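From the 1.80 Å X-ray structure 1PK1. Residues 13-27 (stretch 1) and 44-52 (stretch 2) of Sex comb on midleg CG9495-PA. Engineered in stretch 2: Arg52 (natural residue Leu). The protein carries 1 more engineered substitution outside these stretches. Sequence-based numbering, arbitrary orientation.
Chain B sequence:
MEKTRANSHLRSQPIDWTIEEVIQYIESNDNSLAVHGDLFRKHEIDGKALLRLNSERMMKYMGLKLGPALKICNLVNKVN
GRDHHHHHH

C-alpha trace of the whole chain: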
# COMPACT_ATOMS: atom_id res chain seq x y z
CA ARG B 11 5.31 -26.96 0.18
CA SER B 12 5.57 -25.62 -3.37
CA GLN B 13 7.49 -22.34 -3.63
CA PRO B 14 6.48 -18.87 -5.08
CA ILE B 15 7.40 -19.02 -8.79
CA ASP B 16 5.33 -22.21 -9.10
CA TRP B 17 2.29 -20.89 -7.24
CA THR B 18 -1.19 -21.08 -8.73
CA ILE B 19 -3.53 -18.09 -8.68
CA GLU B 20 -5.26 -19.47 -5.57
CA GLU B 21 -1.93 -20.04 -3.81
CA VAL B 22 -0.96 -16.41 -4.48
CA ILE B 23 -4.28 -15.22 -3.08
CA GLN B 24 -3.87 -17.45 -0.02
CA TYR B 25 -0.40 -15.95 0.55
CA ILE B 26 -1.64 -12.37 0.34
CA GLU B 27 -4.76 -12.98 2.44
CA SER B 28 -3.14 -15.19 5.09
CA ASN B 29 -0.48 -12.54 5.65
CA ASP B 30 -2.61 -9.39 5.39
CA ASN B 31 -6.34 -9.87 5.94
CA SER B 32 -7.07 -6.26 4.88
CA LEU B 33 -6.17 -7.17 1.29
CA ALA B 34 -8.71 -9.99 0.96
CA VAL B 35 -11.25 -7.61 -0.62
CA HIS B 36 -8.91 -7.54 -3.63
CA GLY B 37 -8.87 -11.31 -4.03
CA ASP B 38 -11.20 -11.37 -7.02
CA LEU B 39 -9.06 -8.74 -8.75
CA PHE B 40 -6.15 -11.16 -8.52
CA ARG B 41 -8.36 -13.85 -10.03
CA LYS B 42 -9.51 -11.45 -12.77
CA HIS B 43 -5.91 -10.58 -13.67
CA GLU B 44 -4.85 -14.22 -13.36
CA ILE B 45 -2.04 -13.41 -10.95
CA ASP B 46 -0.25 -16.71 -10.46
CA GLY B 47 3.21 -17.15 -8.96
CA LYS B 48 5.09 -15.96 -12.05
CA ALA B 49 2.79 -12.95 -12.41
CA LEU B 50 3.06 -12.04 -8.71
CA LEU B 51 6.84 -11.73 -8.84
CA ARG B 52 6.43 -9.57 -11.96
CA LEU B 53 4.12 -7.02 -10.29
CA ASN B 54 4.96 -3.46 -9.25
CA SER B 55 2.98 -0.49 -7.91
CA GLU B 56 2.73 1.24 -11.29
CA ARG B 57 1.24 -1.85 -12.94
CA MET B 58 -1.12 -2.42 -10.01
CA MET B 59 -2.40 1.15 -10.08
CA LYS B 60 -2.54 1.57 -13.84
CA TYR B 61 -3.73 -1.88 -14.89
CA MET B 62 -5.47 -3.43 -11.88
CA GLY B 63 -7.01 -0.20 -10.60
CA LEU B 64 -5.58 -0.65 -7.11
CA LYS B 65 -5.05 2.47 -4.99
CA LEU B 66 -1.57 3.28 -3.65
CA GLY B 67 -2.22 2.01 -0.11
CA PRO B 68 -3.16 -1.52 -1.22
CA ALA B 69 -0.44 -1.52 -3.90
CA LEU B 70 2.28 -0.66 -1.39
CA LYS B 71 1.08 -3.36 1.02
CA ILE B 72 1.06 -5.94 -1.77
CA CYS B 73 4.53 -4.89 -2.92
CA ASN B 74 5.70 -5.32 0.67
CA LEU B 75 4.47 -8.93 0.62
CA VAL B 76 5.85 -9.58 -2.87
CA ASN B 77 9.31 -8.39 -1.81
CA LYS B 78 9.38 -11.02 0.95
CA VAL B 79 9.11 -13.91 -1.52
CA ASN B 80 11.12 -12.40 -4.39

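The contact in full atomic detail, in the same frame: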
# COMPACT_ATOMS: atom_id res chain seq x y z
N GLN B 13 6.98 -23.70 -3.81
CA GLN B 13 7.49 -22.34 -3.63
C GLN B 13 6.87 -21.33 -4.62
O GLN B 13 6.32 -21.72 -5.65
CB GLN B 13 9.01 -22.34 -3.75
CG GLN B 13 9.73 -23.26 -2.76
CD GLN B 13 9.39 -22.97 -1.30
OE1 GLN B 13 8.40 -23.46 -0.77
NE2 GLN B 13 10.22 -22.15 -0.66
N PRO B 14 6.98 -20.02 -4.32
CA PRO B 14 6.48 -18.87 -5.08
C PRO B 14 6.34 -18.93 -6.61
O PRO B 14 5.22 -18.91 -7.12
CB PRO B 14 7.40 -17.75 -4.63
CG PRO B 14 7.52 -18.04 -3.18
CD PRO B 14 7.77 -19.55 -3.16
N ILE B 15 7.45 -19.00 -7.33
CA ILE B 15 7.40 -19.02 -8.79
C ILE B 15 6.47 -20.08 -9.38
O ILE B 15 5.99 -19.93 -10.51
CB ILE B 15 8.81 -19.21 -9.40
CG1 ILE B 15 8.74 -19.06 -10.93
CG2 ILE B 15 9.36 -20.58 -9.02
CD1 ILE B 15 10.06 -19.23 -11.64
N ASP B 16 6.20 -21.14 -8.63
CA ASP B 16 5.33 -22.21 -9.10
C ASP B 16 3.92 -22.15 -8.51
O ASP B 16 3.14 -23.10 -8.64
CB ASP B 16 5.95 -23.57 -8.78
CG ASP B 16 7.33 -23.74 -9.39
OD1 ASP B 16 7.46 -23.57 -10.62
OD2 ASP B 16 8.28 -24.06 -8.64
N TRP B 17 3.60 -21.04 -7.86
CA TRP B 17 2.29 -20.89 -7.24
C TRP B 17 1.17 -20.69 -8.24
O TRP B 17 1.35 -20.08 -9.29
CB TRP B 17 2.29 -19.70 -6.28
CG TRP B 17 3.07 -19.93 -5.02
CD1 TRP B 17 3.65 -21.09 -4.61
CD2 TRP B 17 3.31 -18.97 -3.99
NE1 TRP B 17 4.24 -20.92 -3.38
CE2 TRP B 17 4.04 -19.62 -2.97
CE3 TRP B 17 2.97 -17.62 -3.82
CZ2 TRP B 17 4.45 -18.97 -1.81
CZ3 TRP B 17 3.38 -16.97 -2.66
CH2 TRP B 17 4.11 -17.65 -1.66
N THR B 18 -0.00 -21.22 -7.90
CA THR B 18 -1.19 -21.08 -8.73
C THR B 18 -1.82 -19.77 -8.30
O THR B 18 -1.38 -19.17 -7.31
CB THR B 18 -2.21 -22.19 -8.45
OG1 THR B 18 -2.67 -22.08 -7.10
CG2 THR B 18 -1.57 -23.57 -8.67
N ILE B 19 -2.84 -19.32 -9.02
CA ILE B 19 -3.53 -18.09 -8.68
C ILE B 19 -4.10 -18.19 -7.25
O ILE B 19 -3.98 -17.25 -6.47
CB ILE B 19 -4.70 -17.81 -9.67
CG1 ILE B 19 -4.13 -17.50 -11.06
CG2 ILE B 19 -5.57 -16.68 -9.14
CD1 ILE B 19 -5.18 -17.45 -12.16
N GLU B 20 -4.70 -19.32 -6.91
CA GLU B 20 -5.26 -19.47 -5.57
C GLU B 20 -4.19 -19.46 -4.48
O GLU B 20 -4.41 -18.93 -3.39
CB GLU B 20 -6.11 -20.74 -5.47
CG GLU B 20 -7.42 -20.67 -6.24
CD GLU B 20 -8.21 -19.40 -5.95
OE1 GLU B 20 -8.28 -18.98 -4.78
OE2 GLU B 20 -8.77 -18.82 -6.91
N GLU B 21 -3.02 -20.02 -4.78
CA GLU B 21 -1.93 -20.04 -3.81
C GLU B 21 -1.42 -18.62 -3.56
O GLU B 21 -1.06 -18.28 -2.44
CB GLU B 21 -0.79 -20.94 -4.30
CG GLU B 21 -1.14 -22.43 -4.26
CD GLU B 21 0.01 -23.32 -4.70
OE1 GLU B 21 0.51 -23.13 -5.83
OE2 GLU B 21 0.42 -24.21 -3.92
N VAL B 22 -1.40 -17.80 -4.61
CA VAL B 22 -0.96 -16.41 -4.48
C VAL B 22 -1.97 -15.65 -3.61
O VAL B 22 -1.59 -14.86 -2.74
CB VAL B 22 -0.88 -15.71 -5.86
CG1 VAL B 22 -0.75 -14.20 -5.68
CG2 VAL B 22 0.33 -16.24 -6.63
N ILE B 23 -3.25 -15.89 -3.85
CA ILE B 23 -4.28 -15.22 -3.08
C ILE B 23 -4.23 -15.66 -1.62
O ILE B 23 -4.42 -14.84 -0.72
CB ILE B 23 -5.68 -15.51 -3.68
CG1 ILE B 23 -5.77 -14.83 -5.05
CG2 ILE B 23 -6.77 -15.01 -2.73
CD1 ILE B 23 -7.07 -15.05 -5.79
N GLN B 24 -3.97 -16.94 -1.38
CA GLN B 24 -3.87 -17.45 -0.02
C GLN B 24 -2.68 -16.79 0.70
O GLN B 24 -2.76 -16.47 1.88
CB GLN B 24 -3.69 -18.97 -0.03
CG GLN B 24 -3.38 -19.58 1.34
CD GLN B 24 -4.51 -19.40 2.34
OE1 GLN B 24 -4.34 -19.66 3.53
NE2 GLN B 24 -5.67 -18.98 1.85
N TYR B 25 -1.58 -16.59 -0.03
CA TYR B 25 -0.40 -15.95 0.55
C TYR B 25 -0.73 -14.52 0.97
O TYR B 25 -0.49 -14.12 2.11
CB TYR B 25 0.76 -15.93 -0.45
CG TYR B 25 1.91 -15.06 -0.01
CD1 TYR B 25 2.60 -15.33 1.17
CD2 TYR B 25 2.30 -13.94 -0.76
CE1 TYR B 25 3.63 -14.52 1.61
CE2 TYR B 25 3.34 -13.12 -0.33
CZ TYR B 25 4.00 -13.42 0.86
OH TYR B 25 5.02 -12.63 1.32
N ILE B 26 -1.29 -13.75 0.04
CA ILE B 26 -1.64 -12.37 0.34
C ILE B 26 -2.63 -12.29 1.50
O ILE B 26 -2.39 -11.58 2.47
CB ILE B 26 -2.29 -11.69 -0.89
CG1 ILE B 26 -1.32 -11.70 -2.08
CG2 ILE B 26 -2.68 -10.26 -0.53
CD1 ILE B 26 -0.05 -10.92 -1.86
N GLU B 27 -3.73 -13.01 1.40
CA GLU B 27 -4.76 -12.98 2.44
C GLU B 27 -4.37 -13.55 3.80
O GLU B 27 -4.80 -13.02 4.83
CB GLU B 27 -6.04 -13.67 1.92
CG GLU B 27 -6.80 -12.81 0.92
CD GLU B 27 -7.95 -13.54 0.24
OE1 GLU B 27 -8.45 -14.54 0.79
OE2 GLU B 27 -8.36 -13.09 -0.86
N GLU B 44 -5.54 -12.94 -13.30
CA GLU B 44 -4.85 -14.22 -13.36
C GLU B 44 -3.44 -14.11 -12.80
O GLU B 44 -2.46 -14.50 -13.45
CB GLU B 44 -4.81 -14.72 -14.81
CG GLU B 44 -6.19 -15.11 -15.34
CD GLU B 44 -6.25 -15.20 -16.86
OE1 GLU B 44 -5.19 -15.36 -17.51
OE2 GLU B 44 -7.37 -15.11 -17.40
N ILE B 45 -3.34 -13.59 -11.59
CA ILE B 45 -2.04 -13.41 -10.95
C ILE B 45 -1.56 -14.69 -10.28
O ILE B 45 -1.90 -14.98 -9.13
CB ILE B 45 -2.11 -12.26 -9.91
CG1 ILE B 45 -2.59 -10.97 -10.59
CG2 ILE B 45 -0.73 -12.01 -9.29
CD1 ILE B 45 -1.73 -10.52 -11.75
N ASP B 46 -0.80 -15.49 -11.02
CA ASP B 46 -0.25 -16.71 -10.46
C ASP B 46 1.13 -16.37 -9.94
O ASP B 46 1.52 -15.20 -9.93
CB ASP B 46 -0.18 -17.81 -11.54
CG ASP B 46 0.80 -17.48 -12.65
OD1 ASP B 46 1.12 -16.30 -12.86
OD2 ASP B 46 1.25 -18.44 -13.32
N GLY B 47 1.87 -17.38 -9.49
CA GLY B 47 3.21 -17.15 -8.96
C GLY B 47 4.11 -16.31 -9.86
O GLY B 47 4.68 -15.32 -9.42
N LYS B 48 4.24 -16.71 -11.12
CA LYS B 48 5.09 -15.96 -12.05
C LYS B 48 4.64 -14.51 -12.19
O LYS B 48 5.47 -13.60 -12.23
CB LYS B 48 5.10 -16.61 -13.43
CG LYS B 48 6.06 -15.93 -14.39
CD LYS B 48 5.97 -16.48 -15.80
CE LYS B 48 7.10 -15.94 -16.66
NZ LYS B 48 7.17 -14.45 -16.62
N ALA B 49 3.33 -14.29 -12.27
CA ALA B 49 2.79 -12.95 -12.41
C ALA B 49 3.02 -12.11 -11.14
O ALA B 49 3.33 -10.93 -11.22
CB ALA B 49 1.30 -13.02 -12.73
N LEU B 50 2.87 -12.74 -9.98
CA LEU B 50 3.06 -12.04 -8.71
C LEU B 50 4.45 -11.40 -8.62
O LEU B 50 4.60 -10.22 -8.29
CB LEU B 50 2.88 -13.00 -7.54
CG LEU B 50 2.98 -12.38 -6.14
CD1 LEU B 50 1.77 -11.46 -5.91
CD2 LEU B 50 3.01 -13.49 -5.09
N LEU B 51 5.47 -12.20 -8.91
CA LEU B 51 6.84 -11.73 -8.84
C LEU B 51 7.14 -10.64 -9.88
O LEU B 51 8.12 -9.91 -9.75
CB LEU B 51 7.79 -12.91 -9.03
CG LEU B 51 7.59 -14.05 -8.03
CD1 LEU B 51 8.49 -15.22 -8.39
CD2 LEU B 51 7.88 -13.56 -6.62
N ARG B 52 6.27 -10.54 -10.88
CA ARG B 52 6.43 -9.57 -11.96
C ARG B 52 5.64 -8.28 -11.72
O ARG B 52 5.69 -7.36 -12.53
CB ARG B 52 6.00 -10.24 -13.27
CG ARG B 52 6.19 -9.42 -14.53
CD ARG B 52 5.94 -10.29 -15.75
NE ARG B 52 5.98 -9.55 -17.01
CZ ARG B 52 5.85 -10.11 -18.21
NH1 ARG B 52 5.68 -11.42 -18.31
NH2 ARG B 52 5.90 -9.36 -19.30
O HOH W 1 3.25 -19.79 -11.12

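Apolar side chains from segments far apart in sequence pack into a common core, and polar groups settle around its margin; this pair from Sex comb on midleg is a compact example. The apolar centre is built around Leu50 and Val22, whose side chains leave the backbone toward the opposing stretch. Val22 CG1 lies 3.7 Å from Leu50 CD1 and 4.2 Å from Ile45 CG2. Trp17 adds its ring obliquely, with CZ3 4.3 Å from Leu50 CD2. Tyr25 CD2 lies 4.4 Å from Leu50 CD2 and Ile26 CD1 4.5 Å from Leu50 CD1. No directional bond is needed here: the gain comes from removing hydrocarbon surface from water. The helices that carry these residues, 19-27 and 47-51, run at 49° to each other, their axes 9.4 Å apart at the closest.

Gly47 lets the backbones close in. Its CA sits 3.2 Å from Pro14 O in a CA-H...O contact, and an ideal CB at this position would clash with that oxygen and with Trp17 N. At the start of a helix, backbone NH groups lack acceptors within the helix, and here Gly47 N finds one across the contact: it lies 2.8 Å from Trp17 O, forming the one direct hydrogen bond between the stretches, nearly straight at 161°. Nearby, Ile45 O is buried without a conventional partner; it meets Ile19 CA at 3.5 Å in a second CA-H...O contact. The side chain of Ile19 reaches onward, placing CD1 3.5 Å from Glu44 CA.

At the polar edge, water 1 lies with its O 2.8 Å from Ile15 O, 2.7 Å from Trp17 O and 3.2 Å from Lys48 N, bridging the stretches; it accepts from Lys48 N. Each helix start is also capped locally: Thr18 OG1 accepts from Glu21 N at 3.1 Å, and Asp46 OD1 from Ala49 N at 3.0 Å.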